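Local atomic coordinates of acetone carboxylase alpha subunit (Xanthobacter autotrophicus Py2, PDB entry 5M45), a protein that forms the alpha subunit of acetone carboxylase, a metal-containing enzyme, and belongs to the hydantoinase B/oxoprolinase family. Residues R715-F718 / A719-K723. Residues are numbered along the deposited sequence; the frame is centred on the assembly and turned at random.
Sequences RQMF and AASFK
Residues 715-718 and 719-723 are consecutive turns of helix 712-724, joined by i to i+4 backbone hydrogen bonds from Ala719 N to Arg715 O (2.9 Å), and likewise from Ala720 to Gln716, Ser721 to Met717 and Phe722 to Phe718. Met717 O accepts a second bond, from the hydroxyl of Ser721, with OG 2.8 Å from O. The hydroxyl donor lies 37° out of the carbonyl plane, on the face opposite the amide N of Ser721. Ser721 OG sits anti to its own carbonyl carbon (chi1 -65°), which turns it back toward the preceding turn. It is also hydrogen-bonded to His317 ND1 on strand 313-324. Phe722 lays one ring face over the carbonyl oxygen of Phe718, and that oxygen stands 3.2 Å from the ring plane, offset toward the rim. The far end of the same ring, CZ, reaches Phe718 CB at 4.0 Å. Phe732 of helix 726-735 meets both phenyl rings. Within 715-718, the neighbours Met717 and Phe718 make a CH-pi contact, the methyl CE of Met717 lying 3.6 Å above the centre of the Phe718 ring. Gln716 bends at chi2 (-79°), bringing NE2 to 3.6 Å from the methyl CB of Ala720. That amide nitrogen is hydrogen-bonded to Glu746, whose carboxylate also forms a salt bridge with Lys723 NZ and probably offsets the lysine charge. Two donors thus share the carbonyl of the buried Met717, and this bond and the one to the histidine together fix the rotation of the Ser721 hydroxyl.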
ATOM      1  N   ARG A 715     -34.931  -5.512   2.500  1.00 13.42           N
ATOM      2  CA  ARG A 715     -34.855  -6.961   2.776  1.00 13.70           C
ATOM      3  C   ARG A 715     -33.439  -7.443   3.099  1.00 13.31           C
ATOM      4  O   ARG A 715     -33.284  -8.288   3.979  1.00 13.29           O
ATOM      5  CB  ARG A 715     -35.450  -7.748   1.632  1.00 14.70           C
ATOM      6  CG  ARG A 715     -36.953  -7.529   1.570  1.00 15.55           C
ATOM      7  CD  ARG A 715     -37.598  -8.359   0.505  1.00 16.61           C
ATOM      8  NE  ARG A 715     -37.556  -7.595  -0.735  1.00 17.24           N
ATOM      9  CZ  ARG A 715     -37.156  -8.050  -1.901  1.00 17.92           C
ATOM     10  NH1 ARG A 715     -36.762  -9.301  -2.072  1.00 18.75           N
ATOM     11  NH2 ARG A 715     -37.176  -7.227  -2.920  1.00 18.34           N
ATOM     12  N   GLN A 716     -32.429  -6.938   2.402  1.00 12.92           N
ATOM     13  CA  GLN A 716     -31.046  -7.333   2.706  1.00 12.99           C
ATOM     14  C   GLN A 716     -30.660  -6.924   4.133  1.00 12.37           C
ATOM     15  O   GLN A 716     -30.027  -7.728   4.843  1.00 12.29           O
ATOM     16  CB  GLN A 716     -30.056  -6.731   1.699  1.00 13.10           C
ATOM     17  CG  GLN A 716     -28.651  -7.295   1.791  1.00 13.30           C
ATOM     18  CD  GLN A 716     -27.839  -6.697   2.952  1.00 12.91           C
ATOM     19  OE1 GLN A 716     -28.063  -5.557   3.368  1.00 12.36           O
ATOM     20  NE2 GLN A 716     -26.889  -7.478   3.468  1.00 13.20           N
ATOM     21  N   MET A 717     -31.048  -5.721   4.551  1.00 11.96           N
ATOM     22  CA  MET A 717     -30.768  -5.235   5.922  1.00 11.79           C
ATOM     23  C   MET A 717     -31.343  -6.164   7.018  1.00 11.66           C
ATOM     24  O   MET A 717     -30.599  -6.600   7.920  1.00 11.43           O
ATOM     25  CB  MET A 717     -31.279  -3.804   6.100  1.00 11.86           C
ATOM     26  CG  MET A 717     -30.946  -3.163   7.436  1.00 11.98           C
ATOM     27  SD  MET A 717     -31.993  -1.731   7.850  1.00 12.22           S
ATOM     28  CE  MET A 717     -33.505  -2.553   8.450  1.00 12.38           C
ATOM     29  N   PHE A 718     -32.627  -6.483   6.916  1.00 11.49           N
ATOM     30  CA  PHE A 718     -33.243  -7.445   7.859  1.00 11.60           C
ATOM     31  C   PHE A 718     -32.609  -8.833   7.768  1.00 12.03           C
ATOM     32  O   PHE A 718     -32.251  -9.407   8.807  1.00 12.32           O
ATOM     33  CB  PHE A 718     -34.775  -7.519   7.684  1.00 11.71           C
ATOM     34  CG  PHE A 718     -35.503  -6.288   8.205  1.00 11.27           C
ATOM     35  CD1 PHE A 718     -35.532  -6.001   9.572  1.00 11.06           C
ATOM     36  CD2 PHE A 718     -36.131  -5.404   7.336  1.00 11.24           C
ATOM     37  CE1 PHE A 718     -36.208  -4.890  10.046  1.00 10.79           C
ATOM     38  CE2 PHE A 718     -36.778  -4.269   7.805  1.00 10.93           C
ATOM     39  CZ  PHE A 718     -36.833  -4.030   9.172  1.00 10.70           C
ATOM     40  N   ALA A 719     -32.368  -9.361   6.559  1.00 12.25           N
ATOM     41  CA  ALA A 719     -31.815 -10.717   6.467  1.00 12.65           C
ATOM     42  C   ALA A 719     -30.444 -10.838   7.126  1.00 12.74           C
ATOM     43  O   ALA A 719     -30.183 -11.817   7.836  1.00 12.88           O
ATOM     44  CB  ALA A 719     -31.762 -11.205   5.042  1.00 13.16           C
ATOM     45  N   ALA A 720     -29.573  -9.861   6.882  1.00 12.68           N
ATOM     46  CA  ALA A 720     -28.216  -9.887   7.451  1.00 12.95           C
ATOM     47  C   ALA A 720     -28.248  -9.686   8.995  1.00 13.01           C
ATOM     48  O   ALA A 720     -27.523 -10.372   9.730  1.00 13.29           O
ATOM     49  CB  ALA A 720     -27.345  -8.825   6.794  1.00 12.88           C
ATOM     50  N   SER A 721     -29.098  -8.774   9.452  1.00 12.83           N
ATOM     51  CA  SER A 721     -29.307  -8.493  10.879  1.00 12.81           C
ATOM     52  C   SER A 721     -29.829  -9.751  11.649  1.00 13.27           C
ATOM     53  O   SER A 721     -29.364 -10.078  12.737  1.00 13.22           O
ATOM     54  CB  SER A 721     -30.243  -7.290  11.049  1.00 12.54           C
ATOM     55  OG  SER A 721     -29.670  -6.052  10.537  1.00 12.21           O
ATOM     56  N   PHE A 722     -30.780 -10.463  11.042  1.00 13.80           N
ATOM     57  CA  PHE A 722     -31.334 -11.668  11.646  1.00 14.70           C
ATOM     58  C   PHE A 722     -30.251 -12.713  11.879  1.00 15.91           C
ATOM     59  O   PHE A 722     -30.183 -13.294  12.965  1.00 16.27           O
ATOM     60  CB  PHE A 722     -32.425 -12.326  10.785  1.00 14.80           C
ATOM     61  CG  PHE A 722     -33.726 -11.550  10.648  1.00 14.33           C
ATOM     62  CD1 PHE A 722     -34.094 -10.510  11.509  1.00 14.13           C
ATOM     63  CD2 PHE A 722     -34.601 -11.907   9.645  1.00 14.66           C
ATOM     64  CE1 PHE A 722     -35.283  -9.837  11.332  1.00 14.08           C
ATOM     65  CE2 PHE A 722     -35.799 -11.234   9.460  1.00 14.68           C
ATOM     66  CZ  PHE A 722     -36.143 -10.194  10.301  1.00 14.22           C
ATOM     67  N   LYS A 723     -29.409 -12.962  10.866  1.00 16.69           N
ATOM     68  CA  LYS A 723     -28.355 -13.991  10.991  1.00 18.05           C
ATOM     69  C   LYS A 723     -27.330 -13.675  12.077  1.00 17.41           C
ATOM     70  O   LYS A 723     -26.929 -14.551  12.775  1.00 17.46           O
ATOM     71  CB  LYS A 723     -27.609 -14.203   9.681  1.00 19.63           C
ATOM     72  CG  LYS A 723     -28.391 -15.087   8.745  1.00 21.87           C
ATOM     73  CD  LYS A 723     -27.639 -15.276   7.411  1.00 23.68           C
ATOM     74  CE  LYS A 723     -27.459 -13.935   6.635  1.00 23.54           C
ATOM     75  NZ  LYS A 723     -27.174 -14.060   5.201  1.00 23.52           N
TER